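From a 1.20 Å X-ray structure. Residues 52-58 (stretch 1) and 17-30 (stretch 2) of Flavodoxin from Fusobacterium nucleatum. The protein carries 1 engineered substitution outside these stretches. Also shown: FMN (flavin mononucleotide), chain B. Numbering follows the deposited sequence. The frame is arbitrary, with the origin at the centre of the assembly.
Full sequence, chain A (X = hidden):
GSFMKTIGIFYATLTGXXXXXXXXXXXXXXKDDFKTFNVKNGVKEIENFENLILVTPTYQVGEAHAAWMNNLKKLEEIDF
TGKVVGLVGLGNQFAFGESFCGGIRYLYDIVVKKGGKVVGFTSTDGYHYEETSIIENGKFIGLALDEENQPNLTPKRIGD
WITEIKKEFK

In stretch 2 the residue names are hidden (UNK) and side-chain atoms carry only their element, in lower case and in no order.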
ATOM      1  N   LEU A  52      -0.313   9.734  -1.536  1.00  7.98           N
ATOM      2  CA  LEU A  52       0.434   8.771  -0.735  1.00  8.16           C
ATOM      3  C   LEU A  52       0.324   7.379  -1.309  1.00  7.50           C
ATOM      4  O   LEU A  52      -0.729   6.967  -1.796  1.00  8.61           O
ATOM      5  CB  LEU A  52      -0.155   8.732   0.670  1.00  8.29           C
ATOM      6  CG  LEU A  52       0.125   9.949   1.543  1.00  9.79           C
ATOM      7  CD1 LEU A  52      -0.817   9.967   2.731  1.00 12.76           C
ATOM      8  CD2 LEU A  52       1.559   9.960   2.037  1.00 10.04           C
ATOM      9  N   ILE A  53       1.424   6.644  -1.208  1.00  7.88           N
ATOM     10  CA  ILE A  53       1.454   5.200  -1.437  1.00  7.21           C
ATOM     11  C   ILE A  53       2.050   4.561  -0.195  1.00  7.24           C
ATOM     12  O   ILE A  53       3.195   4.865   0.170  1.00  8.22           O
ATOM     13  CB  ILE A  53       2.288   4.861  -2.678  1.00  7.50           C
ATOM     14  CG1 ILE A  53       1.680   5.492  -3.929  1.00  8.60           C
ATOM     15  CG2 ILE A  53       2.444   3.335  -2.818  1.00  9.11           C
ATOM     16  CD1 ILE A  53       2.544   5.352  -5.178  1.00  9.74           C
ATOM     17  N   LEU A  54       1.281   3.721   0.481  1.00  7.37           N
ATOM     18  CA  LEU A  54       1.697   3.072   1.727  1.00  7.15           C
ATOM     19  C   LEU A  54       1.837   1.589   1.459  1.00  7.52           C
ATOM     20  O   LEU A  54       0.916   0.968   0.931  1.00  8.54           O
ATOM     21  CB  LEU A  54       0.660   3.298   2.834  1.00  8.01           C
ATOM     22  CG  LEU A  54       0.151   4.728   3.003  1.00  8.86           C
ATOM     23  CD1 LEU A  54      -0.809   4.769   4.188  1.00 10.58           C
ATOM     24  CD2 LEU A  54       1.248   5.756   3.182  1.00  8.50           C
ATOM     25  N   VAL A  55       3.001   1.033   1.774  1.00  7.01           N
ATOM     26  CA  VAL A  55       3.390  -0.320   1.372  1.00  7.88           C
ATOM     27  C   VAL A  55       3.784  -1.120   2.602  1.00  7.86           C
ATOM     28  O   VAL A  55       4.600  -0.674   3.410  1.00  8.13           O
ATOM     29  CB  VAL A  55       4.580  -0.266   0.399  1.00  8.71           C
ATOM     30  CG1 VAL A  55       4.885  -1.661  -0.129  1.00  9.64           C
ATOM     31  CG2 VAL A  55       4.363   0.743  -0.719  1.00  8.85           C
ATOM     32  N   THR A  56       3.236  -2.317   2.737  1.00  7.69           N
ATOM     33  CA  THR A  56       3.664  -3.204   3.818  1.00  7.61           C
ATOM     34  C   THR A  56       3.607  -4.670   3.411  1.00  8.45           C
ATOM     35  O   THR A  56       2.641  -5.095   2.781  1.00  8.76           O
ATOM     36  CB  THR A  56       2.837  -2.989   5.102  1.00  9.36           C
ATOM     37  OG1 THR A  56       3.413  -3.739   6.185  1.00  9.02           O
ATOM     38  CG2 THR A  56       1.365  -3.374   4.919  1.00 10.44           C
ATOM     39  N   PRO A  57       4.598  -5.465   3.805  1.00  7.80           N
ATOM     40  CA  PRO A  57       4.409  -6.914   3.861  1.00  7.79           C
ATOM     41  C   PRO A  57       3.518  -7.281   5.031  1.00  7.84           C
ATOM     42  O   PRO A  57       3.195  -6.479   5.893  1.00  9.39           O
ATOM     43  CB  PRO A  57       5.833  -7.423   4.052  1.00  9.57           C
ATOM     44  CG  PRO A  57       6.479  -6.345   4.915  1.00  8.87           C
ATOM     45  CD  PRO A  57       5.889  -5.047   4.392  1.00  9.16           C
ATOM     46  N   THR A  58       3.119  -8.538   5.080  1.00  9.54           N
ATOM     47  CA  THR A  58       2.218  -9.045   6.112  1.00  8.84           C
ATOM     48  C   THR A  58       2.967 -10.050   6.969  1.00  9.79           C
ATOM     49  O   THR A  58       3.690 -10.911   6.454  1.00 10.15           O
ATOM     50  CB  THR A  58       1.063  -9.760   5.450  1.00 10.39           C
ATOM     51  OG1 THR A  58       0.617  -9.009   4.320  1.00 18.86           O
ATOM     52  CG2 THR A  58      -0.044 -10.099   6.418  1.00 11.41           C
ATOM     53  N   UNK A  17      12.112  -7.900   0.515  1.00 10.04           N
ATOM     54  CA  UNK A  17      11.316  -8.049  -0.699  1.00 10.72           C
ATOM     55  C   UNK A  17      10.610  -6.747  -1.030  1.00 10.33           C
ATOM     56  O   UNK A  17      10.536  -6.332  -2.197  1.00 11.51           O
ATOM     57  c   UNK A  17      10.267  -9.151  -0.511  1.00 10.37           C
ATOM     58  o   UNK A  17      10.870 -10.332   0.023  1.00 13.09           O
ATOM     59  c   UNK A  17       9.611  -9.488  -1.831  1.00 12.78           C
ATOM     60  N   UNK A  18      10.073  -6.088  -0.012  1.00  9.52           N
ATOM     61  CA  UNK A  18       9.327  -4.855  -0.220  1.00  9.72           C
ATOM     62  C   UNK A  18      10.198  -3.775  -0.851  1.00 10.34           C
ATOM     63  O   UNK A  18       9.674  -2.936  -1.606  1.00 10.74           O
ATOM     64  c   UNK A  18       8.718  -4.399   1.110  1.00  9.37           C
ATOM     65  c   UNK A  18       7.915  -3.154   0.926  1.00  9.97           C
ATOM     66  o   UNK A  18       7.809  -5.380   1.587  1.00 10.05           O
ATOM     67  N   UNK A  19      11.495  -3.745  -0.558  1.00 11.07           N
ATOM     68  CA  UNK A  19      12.382  -2.746  -1.153  1.00 11.56           C
ATOM     69  C   UNK A  19      12.348  -2.848  -2.662  1.00 12.54           C
ATOM     70  O   UNK A  19      12.326  -1.830  -3.375  1.00 12.91           O
ATOM     71  c   UNK A  19      13.874  -2.672   0.874  1.00 17.79           C
ATOM     72  c   UNK A  19      13.824  -2.919  -0.615  1.00 13.53           C
ATOM     73  c   UNK A  19      14.824  -2.013  -1.355  1.00 19.32           C
ATOM     74  N   UNK A  20      12.380  -4.069  -3.180  1.00 12.12           N
ATOM     75  CA  UNK A  20      12.335  -4.249  -4.602  1.00 13.55           C
ATOM     76  C   UNK A  20      11.046  -3.746  -5.197  1.00 12.26           C
ATOM     77  O   UNK A  20      11.043  -3.180  -6.287  1.00 13.75           O
ATOM     78  N   UNK A  21       9.925  -3.977  -4.507  1.00 10.74           N
ATOM     79  CA  UNK A  21       8.640  -3.471  -4.967  1.00 10.30           C
ATOM     80  C   UNK A  21       8.654  -1.950  -5.002  1.00  9.09           C
ATOM     81  O   UNK A  21       8.166  -1.335  -5.952  1.00 10.24           O
ATOM     82  c   UNK A  21       7.213  -5.490  -4.301  1.00 15.59           C
ATOM     83  c   UNK A  21       7.488  -6.062  -5.605  1.00 27.22           C
ATOM     84  c   UNK A  21       7.504  -4.010  -4.069  1.00 10.20           C
ATOM     85  c   UNK A  21       6.248  -3.173  -4.180  1.00 11.71           C
ATOM     86  N   UNK A  22       9.207  -1.320  -3.975  1.00  8.63           N
ATOM     87  CA  UNK A  22       9.294   0.125  -3.965  1.00  9.58           C
ATOM     88  C   UNK A  22      10.144   0.614  -5.120  1.00  9.25           C
ATOM     89  O   UNK A  22       9.808   1.613  -5.762  1.00 10.37           O
ATOM     90  c   UNK A  22       8.744   0.317  -1.545  1.00 11.71           C
ATOM     91  c   UNK A  22      10.192   2.092  -2.616  1.00 12.51           C
ATOM     92  c   UNK A  22       9.795   0.607  -2.597  1.00  9.78           C
ATOM     93  N   UNK A  23      11.243  -0.069  -5.418  1.00 11.09           N
ATOM     94  CA  UNK A  23      12.053   0.307  -6.577  1.00 11.35           C
ATOM     95  C   UNK A  23      11.262   0.233  -7.872  1.00 12.00           C
ATOM     96  O   UNK A  23      11.413   1.097  -8.750  1.00 12.69           O
ATOM     97  o   UNK A  23      15.185  -1.183  -5.396  1.00 38.79           O
ATOM     98  c   UNK A  23      14.332  -0.293  -5.630  1.00 28.09           C
ATOM     99  c   UNK A  23      13.282  -0.598  -6.677  1.00 16.92           C
ATOM    100  o   UNK A  23      14.327   0.822  -5.060  1.00 31.26           O
ATOM    101  N   UNK A  24      10.400  -0.764  -8.017  1.00 11.06           N
ATOM    102  CA  UNK A  24       9.552  -0.846  -9.197  1.00 12.29           C
ATOM    103  C   UNK A  24       8.547   0.294  -9.246  1.00 10.59           C
ATOM    104  O   UNK A  24       8.323   0.891 -10.314  1.00 11.82           O
ATOM    105  c   UNK A  24       9.858  -3.335  -9.384  1.00 21.60           C
ATOM    106  o   UNK A  24       9.295  -5.498  -8.524  1.00 24.27           O
ATOM    107  c   UNK A  24       9.272  -4.730  -9.516  1.00 35.18           C
ATOM    108  c   UNK A  24       8.853  -2.209  -9.251  1.00 14.33           C
ATOM    109  o   UNK A  24       8.821  -5.064 -10.626  1.00 30.41           O
ATOM    110  N   UNK A  25       7.908   0.611  -8.122  1.00  9.94           N
ATOM    111  CA  UNK A  25       6.998   1.746  -8.057  1.00 10.06           C
ATOM    112  C   UNK A  25       7.715   3.025  -8.464  1.00 10.44           C
ATOM    113  O   UNK A  25       7.212   3.812  -9.276  1.00 11.12           O
ATOM    114  c   UNK A  25       5.446   0.706  -6.367  1.00 11.25           C
ATOM    115  c   UNK A  25       5.718   3.218  -6.457  1.00 11.44           C
ATOM    116  c   UNK A  25       5.046   0.578  -4.893  1.00 12.56           C
ATOM    117  c   UNK A  25       6.402   1.867  -6.639  1.00  9.63           C
ATOM    118  N   UNK A  26       8.894   3.255  -7.904  1.00 10.21           N
ATOM    119  CA  UNK A  26       9.650   4.459  -8.217  1.00 11.31           C
ATOM    120  C   UNK A  26       9.966   4.534  -9.700  1.00 11.39           C
ATOM    121  O   UNK A  26       9.914   5.621 -10.299  1.00 12.83           O
ATOM    122  c   UNK A  26      10.936   4.505  -7.401  1.00 11.91           C
ATOM    123  o   UNK A  26      11.962   5.122  -3.936  1.00 15.80           O
ATOM    124  c   UNK A  26      12.000   4.855  -5.149  1.00 15.46           C
ATOM    125  c   UNK A  26      10.708   4.746  -5.923  1.00 12.32           C
ATOM    126  o   UNK A  26      13.086   4.662  -5.753  1.00 20.66           O
ATOM    127  N   UNK A  27      10.308   3.402 -10.311  1.00 11.09           N
ATOM    128  CA  UNK A  27      10.584   3.411 -11.741  1.00 11.30           C
ATOM    129  C   UNK A  27       9.358   3.813 -12.535  1.00 11.65           C
ATOM    130  O   UNK A  27       9.449   4.613 -13.481  1.00 12.11           O
ATOM    131  c   UNK A  27      10.695   1.640 -15.906  1.00 20.27           C
ATOM    132  c   UNK A  27      11.121   2.055 -12.189  1.00 12.39           C
ATOM    133  c   UNK A  27      12.604   2.478 -14.125  1.00 16.97           C
ATOM    134  c   UNK A  27      10.466   1.615 -14.534  1.00 15.42           C
ATOM    135  c   UNK A  27      11.415   2.026 -13.652  1.00 14.58           C
ATOM    136  c   UNK A  27      12.848   2.492 -15.523  1.00 17.19           C
ATOM    137  c   UNK A  27      11.879   2.090 -16.367  1.00 16.88           C
ATOM    138  N   UNK A  28       8.189   3.286 -12.200  1.00 11.60           N
ATOM    139  CA  UNK A  28       6.984   3.692 -12.913  1.00 13.65           C
ATOM    140  C   UNK A  28       6.641   5.151 -12.677  1.00 14.75           C
ATOM    141  O   UNK A  28       5.981   5.762 -13.542  1.00 18.85           O
ATOM    142  c   UNK A  28       5.768   1.255 -14.488  1.00 20.37           C
ATOM    143  c   UNK A  28       5.863   1.443 -13.108  1.00 17.09           C
ATOM    144  c   UNK A  28       6.040  -0.943 -12.825  1.00 20.90           C
ATOM    145  c   UNK A  28       5.983   0.327 -12.290  1.00 17.54           C
ATOM    146  c   UNK A  28       5.802   2.809 -12.531  1.00 16.91           C
ATOM    147  c   UNK A  28       5.952  -1.125 -14.188  1.00 21.30           C
ATOM    148  c   UNK A  28       5.824  -0.023 -15.025  1.00 21.28           C
ATOM    149  N   UNK A  29       7.090   5.737 -11.578  1.00 12.77           N
ATOM    150  CA  UNK A  29       6.949   7.173 -11.295  1.00 14.54           C
ATOM    151  C   UNK A  29       8.196   7.980 -11.679  1.00 17.69           C
ATOM    152  O   UNK A  29       8.428   9.080 -11.138  1.00 19.75           O
ATOM    153  c   UNK A  29       5.471   6.772  -9.238  1.00 12.13           C
ATOM    154  c   UNK A  29       6.712   7.386  -9.811  1.00 13.72           C
ATOM    155  c   UNK A  29       5.488   6.887  -7.733  1.00 14.78           C
ATOM    156  c   UNK A  29       4.224   7.421  -9.829  1.00 12.93           C
ATOM    157  N   UNK A  30       8.993   7.468 -12.621  1.00 17.99           N
ATOM    158  CA  UNK A  30      10.288   8.082 -12.931  1.00 24.32           C
ATOM    159  C   UNK A  30      10.163   9.573 -13.207  1.00 17.01           C
ATOM    160  O   UNK A  30      11.035  10.354 -12.810  1.00 32.54           O
ATOM    161  c   UNK A  30      14.059   6.417 -13.582  1.00 48.05           C
ATOM    162  c   UNK A  30      11.609   6.112 -14.018  1.00 45.58           C
ATOM    163  c   UNK A  30      12.998   6.113 -14.622  1.00 54.79           C
ATOM    164  n   UNK A  30      14.109   5.347 -12.545  1.00 48.11           N
ATOM    165  c   UNK A  30      10.904   7.442 -14.184  1.00 33.36           C
TER
HETATM  166  N1  FMN B 201       1.964 -13.222   4.051  1.00  9.33           N
HETATM  167  C2  FMN B 201       0.580 -12.993   4.085  1.00 10.02           C
HETATM  168  O2  FMN B 201      -0.028 -12.735   3.100  1.00 10.44           O
HETATM  169  N3  FMN B 201      -0.085 -13.118   5.354  1.00 10.07           N
HETATM  170  C4  FMN B 201       0.523 -13.444   6.536  1.00 10.98           C
HETATM  171  O4  FMN B 201      -0.153 -13.507   7.542  1.00 11.46           O
HETATM  172  C4A FMN B 201       1.921 -13.691   6.470  1.00  9.96           C
HETATM  173  N5  FMN B 201       2.595 -14.039   7.639  1.00 12.37           N
HETATM  174  C5A FMN B 201       3.978 -14.338   7.488  1.00 11.08           C
HETATM  175  C6  FMN B 201       4.675 -14.823   8.610  1.00 12.84           C
HETATM  176  C7  FMN B 201       6.022 -15.107   8.514  1.00 13.43           C
HETATM  177  C7M FMN B 201       6.676 -15.549   9.833  1.00 19.64           C
HETATM  178  C8  FMN B 201       6.671 -15.017   7.291  1.00 12.81           C
HETATM  179  C8M FMN B 201       8.157 -15.302   7.242  1.00 15.14           C
HETATM  180  C9  FMN B 201       5.981 -14.543   6.178  1.00 11.64           C
HETATM  181  C9A FMN B 201       4.647 -14.238   6.274  1.00  9.60           C
HETATM  182  N10 FMN B 201       3.943 -13.747   5.102  1.00  9.23           N
HETATM  183  C10 FMN B 201       2.585 -13.543   5.227  1.00  9.38           C
HETATM  184  C1' FMN B 201       4.629 -13.598   3.820  1.00  9.92           C
HETATM  185  C2' FMN B 201       5.462 -12.282   3.772  1.00  8.73           C
HETATM  186  O2' FMN B 201       4.660 -11.131   3.968  1.00  9.39           O
HETATM  187  C3' FMN B 201       6.112 -12.162   2.381  1.00  8.80           C
HETATM  188  O3' FMN B 201       7.085 -13.184   2.286  1.00 10.43           O
HETATM  189  C4' FMN B 201       6.733 -10.811   2.032  1.00  9.44           C
HETATM  190  O4' FMN B 201       7.141 -10.850   0.669  1.00 10.72           O
HETATM  191  C5' FMN B 201       7.926 -10.455   2.911  1.00  8.72           C
HETATM  192  O5' FMN B 201       8.291  -9.117   2.618  1.00  9.05           O
HETATM  193  P   FMN B 201       9.666  -8.508   3.187  1.00  8.55           P
HETATM  194  O1P FMN B 201       9.677  -7.103   2.630  1.00  8.39           O
HETATM  195  O2P FMN B 201       9.680  -8.539   4.677  1.00  9.13           O
HETATM  196  O3P FMN B 201      10.804  -9.363   2.616  1.00  9.31           O

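Position 17 opens the helix with one carbon carrying an oxygen and a carbon: Thr-17. It does not touch the strand; its N and OG1 both hydrogen-bond FMN O3P, at 2.9 and 2.8 Å.

Position 18 has the same three atoms, with its CA-to-CB bond toward the strand. The oxygen lies 3.4 Å from Pro-57 CD and the terminal carbon 3.5 Å from Val-55 CG1. This is Thr-18, and it faces both ways: its methyl packs on Val-55, while OG1, which also lies against Pro-57 CD, hydrogen-bonds FMN O1P at 2.7 Å, as does its N at 2.9 Å.

At 19, one carbon carries two more, out of reach of the strand: Val-19. Position 20 has no side-chain atoms, so it is Gly-20; nothing of the strand lies near an ideal CB there, so this contact does not demand the absence.

Position 21 has four carbons, forked at the first, with one arm two carbons long: Ile-21. Its CA-to-CB bond points toward the strand, but its end leads away. Position 22, a three-carbon fork with its CA-to-CB bond sideways, brings one tip 4.5 Å from Val-55 CG2; it is Val-22.

Position 23 has two carbons, the second bearing two oxygens, and 24 has three carbons, the third bearing two oxygens. They are Asp-23 and Glu-24, both out of reach of the strand.

Position 25 repeats the four-carbon fork of Ile-21, now packed inward. Its short arm comes 4.0 Å from Ile-53 CD1, and its long arm ends 4.2 Å from Val-55 CG2. Ile-25 thus bridges two strand residues.

Position 26, three carbons ending in two oxygens, is Glu-26. Positions 27 and 28 each have one carbon and a six-carbon ring: Phe-27 and Phe-28. None of the three reaches the strand.

Position 29 has four carbons forked at the second, one tip 4.2 Å from Ile-53 CD1: Leu-29, the first residue past the helix to leave helical phi/psi. Position 30, four carbons in a row ending in nitrogen, is the exposed Lys-30.

The rule is alternation against helical repeat. Ile-53, Val-55 and Pro-57 point toward the helix, and positions 18, 22, 25 and 29, spaced by three or four, meet them. The axes run nearly antiparallel at 152°, so Pro-57 meets Thr-18 while Ile-53 meets Ile-25 and Leu-29. No hydrogen bond joins the two elements; the contact, mostly apolar, buries 280 Å² counting both sides. The hydrogen bonds to FMN gather at one end of the contact, where Thr-17 and Thr-18 hold the phosphate and Thr-58 N and O bond FMN O2'.

Stretch 2 17-30: TTVGIVDEIEFFLK
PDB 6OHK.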